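PDB 4XRI: putative uncharacterized protein from Chaetomium thermophilum, which acts as a nuclear transport receptor of the importin-beta family, carrying protein cargo into the nucleus, and probably binds a small GTPase. Local coordinates for residues L597-A602 with A639-F644; V611-L616 with A631-L636. The protein carries 2 engineered substitutions. All blocks are in the same frame, centred on the assembly; numbering follows the deposited sequence.

Contact 1 (L597-A602 with A639-F644)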
ATOM      1  N   LEU A 597     -16.075 -23.460  14.517  1.00 44.06           N
ATOM      2  CA  LEU A 597     -16.813 -24.662  14.885  1.00 45.02           C
ATOM      3  C   LEU A 597     -16.235 -25.894  14.193  1.00 45.73           C
ATOM      4  O   LEU A 597     -16.325 -27.004  14.721  1.00 50.79           O
ATOM      5  CB  LEU A 597     -18.296 -24.510  14.540  1.00 49.89           C
ATOM      6  CG  LEU A 597     -19.118 -23.632  15.484  1.00 57.16           C
ATOM      7  CD1 LEU A 597     -20.525 -23.415  14.947  1.00 64.42           C
ATOM      8  CD2 LEU A 597     -19.172 -24.239  16.882  1.00 44.37           C
ATOM      9  N   ASP A 598     -15.629 -25.683  13.024  1.00 42.99           N
ATOM     10  CA  ASP A 598     -15.093 -26.768  12.201  1.00 46.65           C
ATOM     11  C   ASP A 598     -16.167 -27.820  11.931  1.00 50.22           C
ATOM     12  O   ASP A 598     -17.246 -27.493  11.444  1.00 41.83           O
ATOM     13  CB  ASP A 598     -13.870 -27.405  12.866  1.00 55.03           C
ATOM     14  CG  ASP A 598     -13.005 -28.173  11.882  1.00 58.18           C
ATOM     15  OD1 ASP A 598     -13.022 -27.830  10.683  1.00 54.57           O
ATOM     16  OD2 ASP A 598     -12.316 -29.123  12.305  1.00 64.55           O
ATOM     17  N   LYS A 599     -15.867 -29.076  12.258  1.00 47.29           N
ATOM     18  CA  LYS A 599     -16.760 -30.200  11.978  1.00 48.44           C
ATOM     19  C   LYS A 599     -18.155 -30.034  12.578  1.00 43.07           C
ATOM     20  O   LYS A 599     -19.134 -30.567  12.055  1.00 44.02           O
ATOM     21  CB  LYS A 599     -16.141 -31.499  12.499  1.00 62.70           C
ATOM     22  CG  LYS A 599     -14.866 -31.912  11.792  1.00 72.91           C
ATOM     23  CD  LYS A 599     -15.162 -32.524  10.438  1.00 81.95           C
ATOM     24  CE  LYS A 599     -13.882 -32.928   9.735  1.00 85.89           C
ATOM     25  NZ  LYS A 599     -13.053 -33.826  10.585  1.00 89.78           N
ATOM     26  N   GLU A 600     -18.238 -29.289  13.674  1.00 42.99           N
ATOM     27  CA  GLU A 600     -19.493 -29.130  14.400  1.00 48.91           C
ATOM     28  C   GLU A 600     -20.505 -28.259  13.654  1.00 46.36           C
ATOM     29  O   GLU A 600     -21.659 -28.148  14.065  1.00 45.28           O
ATOM     30  CB  GLU A 600     -19.224 -28.537  15.783  1.00 60.61           C
ATOM     31  CG  GLU A 600     -18.233 -29.338  16.618  1.00 71.56           C
ATOM     32  CD  GLU A 600     -18.648 -30.787  16.781  1.00 84.52           C
ATOM     33  OE1 GLU A 600     -19.845 -31.041  17.029  1.00 91.70           O
ATOM     34  OE2 GLU A 600     -17.778 -31.673  16.651  1.00 86.21           O
ATOM     35  N   ILE A 601     -20.070 -27.645  12.556  1.00 49.56           N
ATOM     36  CA  ILE A 601     -20.937 -26.776  11.761  1.00 45.04           C
ATOM     37  C   ILE A 601     -21.900 -27.586  10.899  1.00 46.77           C
ATOM     38  O   ILE A 601     -22.909 -27.068  10.424  1.00 43.02           O
ATOM     39  CB  ILE A 601     -20.115 -25.842  10.841  1.00 40.42           C
ATOM     40  CG1 ILE A 601     -20.955 -24.655  10.357  1.00 44.77           C
ATOM     41  CG2 ILE A 601     -19.572 -26.605   9.645  1.00 38.24           C
ATOM     42  CD1 ILE A 601     -21.336 -23.684  11.443  1.00 43.97           C
ATOM     43  N   ALA A 602     -21.581 -28.864  10.719  1.00 40.49           N
ATOM     44  CA  ALA A 602     -22.269 -29.745   9.772  1.00 40.04           C
ATOM     45  C   ALA A 602     -23.808 -29.699   9.797  1.00 45.16           C
ATOM     46  O   ALA A 602     -24.428 -29.678   8.733  1.00 47.48           O
ATOM     47  CB  ALA A 602     -21.796 -31.185   9.982  1.00 52.16           C
ATOM     48  N   ALA A 639     -14.307 -27.226   6.535  1.00 46.47           N
ATOM     49  CA  ALA A 639     -14.845 -27.739   7.787  1.00 42.30           C
ATOM     50  C   ALA A 639     -15.550 -29.080   7.600  1.00 45.81           C
ATOM     51  O   ALA A 639     -15.383 -29.994   8.407  1.00 45.53           O
ATOM     52  CB  ALA A 639     -15.799 -26.728   8.401  1.00 42.93           C
ATOM     53  N   MET A 640     -16.337 -29.196   6.535  1.00 40.54           N
ATOM     54  CA  MET A 640     -17.143 -30.393   6.318  1.00 44.49           C
ATOM     55  C   MET A 640     -16.414 -31.459   5.500  1.00 41.83           C
ATOM     56  O   MET A 640     -16.784 -32.631   5.536  1.00 48.52           O
ATOM     57  CB  MET A 640     -18.464 -30.021   5.640  1.00 39.94           C
ATOM     58  CG  MET A 640     -19.370 -29.156   6.507  1.00 43.88           C
ATOM     59  SD  MET A 640     -21.019 -28.928   5.815  1.00 42.01           S
ATOM     60  CE  MET A 640     -21.625 -30.612   5.806  1.00 34.28           C
ATOM     61  N   GLU A 641     -15.382 -31.041   4.772  1.00 44.37           N
ATOM     62  CA  GLU A 641     -14.568 -31.944   3.955  1.00 46.37           C
ATOM     63  C   GLU A 641     -15.419 -32.752   2.973  1.00 43.73           C
ATOM     64  O   GLU A 641     -16.177 -32.175   2.200  1.00 39.77           O
ATOM     65  CB  GLU A 641     -13.734 -32.864   4.854  1.00 50.27           C
ATOM     66  CG  GLU A 641     -12.649 -32.108   5.614  1.00 59.33           C
ATOM     67  CD  GLU A 641     -11.814 -32.989   6.521  1.00 73.48           C
ATOM     68  OE1 GLU A 641     -12.363 -33.947   7.099  1.00 84.95           O
ATOM     69  OE2 GLU A 641     -10.603 -32.719   6.654  1.00 77.23           O
ATOM     70  N   GLU A 642     -15.301 -34.077   2.997  1.00 43.56           N
ATOM     71  CA  GLU A 642     -16.025 -34.920   2.042  1.00 42.20           C
ATOM     72  C   GLU A 642     -17.543 -34.792   2.183  1.00 35.22           C
ATOM     73  O   GLU A 642     -18.285 -35.068   1.243  1.00 42.12           O
ATOM     74  CB  GLU A 642     -15.614 -36.388   2.189  1.00 43.31           C
ATOM     75  CG  GLU A 642     -15.514 -36.881   3.622  1.00 64.84           C
ATOM     76  CD  GLU A 642     -14.193 -36.514   4.272  1.00 75.42           C
ATOM     77  OE1 GLU A 642     -14.162 -36.353   5.512  1.00 78.15           O
ATOM     78  OE2 GLU A 642     -13.187 -36.382   3.540  1.00 74.24           O
ATOM     79  N   GLU A 643     -18.000 -34.362   3.354  1.00 35.44           N
ATOM     80  CA  GLU A 643     -19.421 -34.103   3.575  1.00 44.88           C
ATOM     81  C   GLU A 643     -19.918 -32.934   2.725  1.00 45.81           C
ATOM     82  O   GLU A 643     -21.120 -32.785   2.502  1.00 50.99           O
ATOM     83  CB  GLU A 643     -19.696 -33.821   5.055  1.00 47.97           C
ATOM     84  CG  GLU A 643     -20.541 -34.879   5.740  1.00 68.39           C
ATOM     85  CD  GLU A 643     -21.181 -34.371   7.021  1.00 74.20           C
ATOM     86  OE1 GLU A 643     -20.460 -34.217   8.031  1.00 72.77           O
ATOM     87  OE2 GLU A 643     -22.407 -34.121   7.013  1.00 72.18           O
ATOM     88  N   PHE A 644     -18.988 -32.112   2.251  1.00 47.04           N
ATOM     89  CA  PHE A 644     -19.325 -30.947   1.438  1.00 37.80           C
ATOM     90  C   PHE A 644     -19.706 -31.343   0.012  1.00 41.90           C
ATOM     91  O   PHE A 644     -20.339 -30.570  -0.705  1.00 33.79           O
ATOM     92  CB  PHE A 644     -18.152 -29.961   1.419  1.00 39.61           C
ATOM     93  CG  PHE A 644     -18.427 -28.698   0.652  1.00 38.74           C
ATOM     94  CD1 PHE A 644     -19.070 -27.633   1.258  1.00 38.27           C
ATOM     95  CD2 PHE A 644     -18.033 -28.576  -0.672  1.00 33.86           C
ATOM     96  CE1 PHE A 644     -19.319 -26.469   0.558  1.00 35.68           C
ATOM     97  CE2 PHE A 644     -18.287 -27.417  -1.378  1.00 37.93           C
ATOM     98  CZ  PHE A 644     -18.928 -26.361  -0.760  1.00 37.85           C
TER
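In this HEAT-repeat solenoid, the contact joins the turns that follow helices 573-597 and 625-640. Both leave helical geometry at a residue with positive phi, Asp598 and Glu641, then enter a 3-10 turn. The backbones come so close, with 4.5 Å between the CA atoms of Asp598 and Ala639, that a side chain of one methyl suits the meeting point. Ala639 CB lies against the carbonyl of Asp598, 3.5 Å from its O. The carboxylate of Asp598, swung anti to its own backbone N (chi1 -160°), brings Asp598 OD1 to 3.4 Å from Ala639 CA.

Deeper in the fold, the CG2 branch of Ile601 touches Ala639 CB and Met640 CG, its side chain crossing that of Met640 at about a right angle. The flexible Met640 chain bends at chi3 (63°), so that its terminal CE sits 4.1 Å from Ala602 CA. Ile601 also rests on Leu636 and Val594, extending this apolar patch into the helices.

The solvent side carries the charges. Lys599 starts away from the other turn, but bends at chi2 and chi4 bring its tip back, with CD passing 3.3 Å from Ala639 O. Glu641, extended beyond CG, crosses it obliquely. Their salt bridge is long, Lys599 NZ to Glu641 OE1 3.6 Å, and Lys599 CE lies nearer that same OE1, at 3.2 Å.

Contact 2 (V611-L616 with A631-L636)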
ATOM      1  N   VAL A 611     -28.779 -20.263   1.610  1.00 41.82           N
ATOM      2  CA  VAL A 611     -28.852 -18.806   1.627  1.00 34.24           C
ATOM      3  C   VAL A 611     -27.681 -18.189   0.865  1.00 37.38           C
ATOM      4  O   VAL A 611     -27.837 -17.166   0.202  1.00 34.86           O
ATOM      5  CB  VAL A 611     -28.892 -18.244   3.076  1.00 40.51           C
ATOM      6  CG1 VAL A 611     -27.615 -18.561   3.836  1.00 36.79           C
ATOM      7  CG2 VAL A 611     -29.143 -16.744   3.062  1.00 35.94           C
ATOM      8  N   LEU A 612     -26.516 -18.830   0.931  1.00 37.73           N
ATOM      9  CA  LEU A 612     -25.326 -18.297   0.278  1.00 33.87           C
ATOM     10  C   LEU A 612     -25.447 -18.361  -1.239  1.00 39.40           C
ATOM     11  O   LEU A 612     -25.027 -17.440  -1.939  1.00 36.56           O
ATOM     12  CB  LEU A 612     -24.070 -19.044   0.734  1.00 30.95           C
ATOM     13  CG  LEU A 612     -23.553 -18.715   2.136  1.00 34.18           C
ATOM     14  CD1 LEU A 612     -22.210 -19.389   2.381  1.00 32.77           C
ATOM     15  CD2 LEU A 612     -23.448 -17.206   2.337  1.00 34.05           C
ATOM     16  N   LEU A 613     -26.018 -19.448  -1.745  1.00 37.93           N
ATOM     17  CA  LEU A 613     -26.210 -19.592  -3.183  1.00 37.34           C
ATOM     18  C   LEU A 613     -27.321 -18.673  -3.680  1.00 34.36           C
ATOM     19  O   LEU A 613     -27.251 -18.143  -4.788  1.00 36.39           O
ATOM     20  CB  LEU A 613     -26.521 -21.045  -3.549  1.00 36.48           C
ATOM     21  CG  LEU A 613     -25.349 -22.019  -3.417  1.00 38.40           C
ATOM     22  CD1 LEU A 613     -25.707 -23.383  -3.993  1.00 33.72           C
ATOM     23  CD2 LEU A 613     -24.108 -21.460  -4.089  1.00 32.90           C
ATOM     24  N   GLN A 614     -28.346 -18.490  -2.853  1.00 31.72           N
ATOM     25  CA  GLN A 614     -29.437 -17.576  -3.174  1.00 41.04           C
ATOM     26  C   GLN A 614     -28.939 -16.138  -3.266  1.00 36.84           C
ATOM     27  O   GLN A 614     -29.422 -15.355  -4.085  1.00 36.15           O
ATOM     28  CB  GLN A 614     -30.553 -17.679  -2.131  1.00 39.64           C
ATOM     29  CG  GLN A 614     -31.507 -18.837  -2.364  1.00 47.16           C
ATOM     30  CD  GLN A 614     -32.555 -18.962  -1.278  1.00 57.11           C
ATOM     31  OE1 GLN A 614     -32.308 -18.637  -0.118  1.00 63.55           O
ATOM     32  NE2 GLN A 614     -33.739 -19.429  -1.652  1.00 65.06           N
ATOM     33  N   ILE A 615     -27.972 -15.797  -2.421  1.00 39.09           N
ATOM     34  CA  ILE A 615     -27.377 -14.467  -2.442  1.00 35.25           C
ATOM     35  C   ILE A 615     -26.538 -14.285  -3.706  1.00 35.71           C
ATOM     36  O   ILE A 615     -26.567 -13.223  -4.328  1.00 41.82           O
ATOM     37  CB  ILE A 615     -26.515 -14.221  -1.189  1.00 35.99           C
ATOM     38  CG1 ILE A 615     -27.410 -14.082   0.043  1.00 43.65           C
ATOM     39  CG2 ILE A 615     -25.670 -12.970  -1.347  1.00 30.95           C
ATOM     40  CD1 ILE A 615     -26.650 -13.939   1.337  1.00 42.61           C
ATOM     41  N   LEU A 616     -25.817 -15.335  -4.091  1.00 34.86           N
ATOM     42  CA  LEU A 616     -25.011 -15.313  -5.311  1.00 36.47           C
ATOM     43  C   LEU A 616     -25.855 -15.052  -6.556  1.00 41.58           C
ATOM     44  O   LEU A 616     -25.449 -14.301  -7.443  1.00 41.76           O
ATOM     45  CB  LEU A 616     -24.251 -16.633  -5.482  1.00 35.74           C
ATOM     46  CG  LEU A 616     -22.964 -16.835  -4.681  1.00 45.48           C
ATOM     47  CD1 LEU A 616     -22.276 -18.125  -5.109  1.00 42.17           C
ATOM     48  CD2 LEU A 616     -22.031 -15.645  -4.849  1.00 44.42           C
ATOM     49  N   ALA A 631     -15.750 -16.846   0.328  1.00 38.18           N
ATOM     50  CA  ALA A 631     -14.885 -17.029   1.488  1.00 34.74           C
ATOM     51  C   ALA A 631     -15.575 -17.878   2.547  1.00 34.40           C
ATOM     52  O   ALA A 631     -14.949 -18.730   3.183  1.00 36.80           O
ATOM     53  CB  ALA A 631     -14.482 -15.683   2.066  1.00 36.94           C
ATOM     54  N   ALA A 632     -16.872 -17.643   2.719  1.00 31.94           N
ATOM     55  CA  ALA A 632     -17.680 -18.402   3.668  1.00 33.77           C
ATOM     56  C   ALA A 632     -17.865 -19.844   3.199  1.00 31.55           C
ATOM     57  O   ALA A 632     -17.821 -20.777   4.001  1.00 34.78           O
ATOM     58  CB  ALA A 632     -19.026 -17.733   3.870  1.00 27.11           C
ATOM     59  N   ILE A 633     -18.065 -20.020   1.896  1.00 32.31           N
ATOM     60  CA  ILE A 633     -18.227 -21.349   1.318  1.00 34.23           C
ATOM     61  C   ILE A 633     -16.930 -22.148   1.434  1.00 31.69           C
ATOM     62  O   ILE A 633     -16.945 -23.340   1.752  1.00 38.82           O
ATOM     63  CB  ILE A 633     -18.659 -21.270  -0.158  1.00 36.96           C
ATOM     64  CG1 ILE A 633     -20.073 -20.696  -0.266  1.00 29.46           C
ATOM     65  CG2 ILE A 633     -18.607 -22.645  -0.811  1.00 35.82           C
ATOM     66  CD1 ILE A 633     -20.528 -20.454  -1.685  1.00 29.68           C
ATOM     67  N   SER A 634     -15.810 -21.477   1.180  1.00 35.75           N
ATOM     68  CA  SER A 634     -14.493 -22.083   1.337  1.00 34.87           C
ATOM     69  C   SER A 634     -14.302 -22.602   2.755  1.00 39.33           C
ATOM     70  O   SER A 634     -13.774 -23.696   2.965  1.00 36.49           O
ATOM     71  CB  SER A 634     -13.390 -21.078   0.996  1.00 38.55           C
ATOM     72  OG  SER A 634     -12.117 -21.570   1.376  1.00 45.24           O
ATOM     73  N   ALA A 635     -14.742 -21.804   3.723  1.00 38.54           N
ATOM     74  CA  ALA A 635     -14.686 -22.182   5.130  1.00 36.02           C
ATOM     75  C   ALA A 635     -15.507 -23.439   5.386  1.00 39.37           C
ATOM     76  O   ALA A 635     -15.057 -24.362   6.066  1.00 37.44           O
ATOM     77  CB  ALA A 635     -15.177 -21.046   6.003  1.00 35.51           C
ATOM     78  N   LEU A 636     -16.707 -23.478   4.817  1.00 34.32           N
ATOM     79  CA  LEU A 636     -17.604 -24.610   5.004  1.00 38.50           C
ATOM     80  C   LEU A 636     -17.038 -25.882   4.379  1.00 37.92           C
ATOM     81  O   LEU A 636     -17.187 -26.973   4.931  1.00 37.76           O
ATOM     82  CB  LEU A 636     -18.982 -24.308   4.415  1.00 37.60           C
ATOM     83  CG  LEU A 636     -20.034 -25.367   4.748  1.00 40.98           C
ATOM     84  CD1 LEU A 636     -20.308 -25.375   6.245  1.00 41.28           C
ATOM     85  CD2 LEU A 636     -21.316 -25.148   3.961  1.00 36.83           C
TER
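Helices 605-616 and 625-640 run nearly antiparallel here, their local axes at 153° and no closer than 11.2 Å, with the CA atoms of Leu612 and Ile633 nearest each other at 7.8 Å. At that spacing the side chains must span the gap, and long branched aliphatic residues suit the task.

Leu612 carries most of it. Its CG stands anti to the carbonyl carbon (chi1 -75°), and a straight chi2 extends the chain so that CD1 leads to the facing helix. Leu612 CD1 meets two partners: Ile633 CG1 at 3.6 Å and Ala632 CB at 3.9 Å. The small side chain of Ala632 suits a position where the neighbouring methyl comes close to the helix surface.

Ile633 reaches back in the opposite direction, so that the two chains slide past each other. Its CG1 is likewise anti to the carbonyl carbon, and chi2 of 174° straightens the arm. Ile633 CD1 then ends near Leu613 CD2 at 4.4 Å and Leu616 CD1 at 4.5 Å. These are looser, tip-to-tip approaches by two partly exposed leucines.

The direct interface is small at this axis separation, and other helices pack around it. Phe651 of helix 648-660 packs on both Leu613 and Ile633, while Leu612 also touches Cys587 of helix 573-597 and Val629. Leu616 has a bound glycerol about 4 Å from its side chain, probably from the crystallisation liquor. With apolar side chains meeting between adjacent antiparallel helices, the packing is that of the hydrophobic interior of a HEAT-repeat alpha-solenoid.

Both contacts use helix 625-640, contact 1 at its C-terminal end and contact 2 farther back along it, and contact 2 is nested in the chain between the two segments of contact 1. Their centres lie 14 Å apart. Contact 2 is buried and wholly aliphatic, whereas contact 1 is only partly buried: an apolar inner side gives way to charged residues facing solvent. It nevertheless buries more area, 331 against 168 Å², in keeping with the closer approach of its backbones and its long side chains. The apolar layers are continuous, with Ile601 CG2 3.7 Å from Leu636 CD1 and Phe644 packing on Ile633.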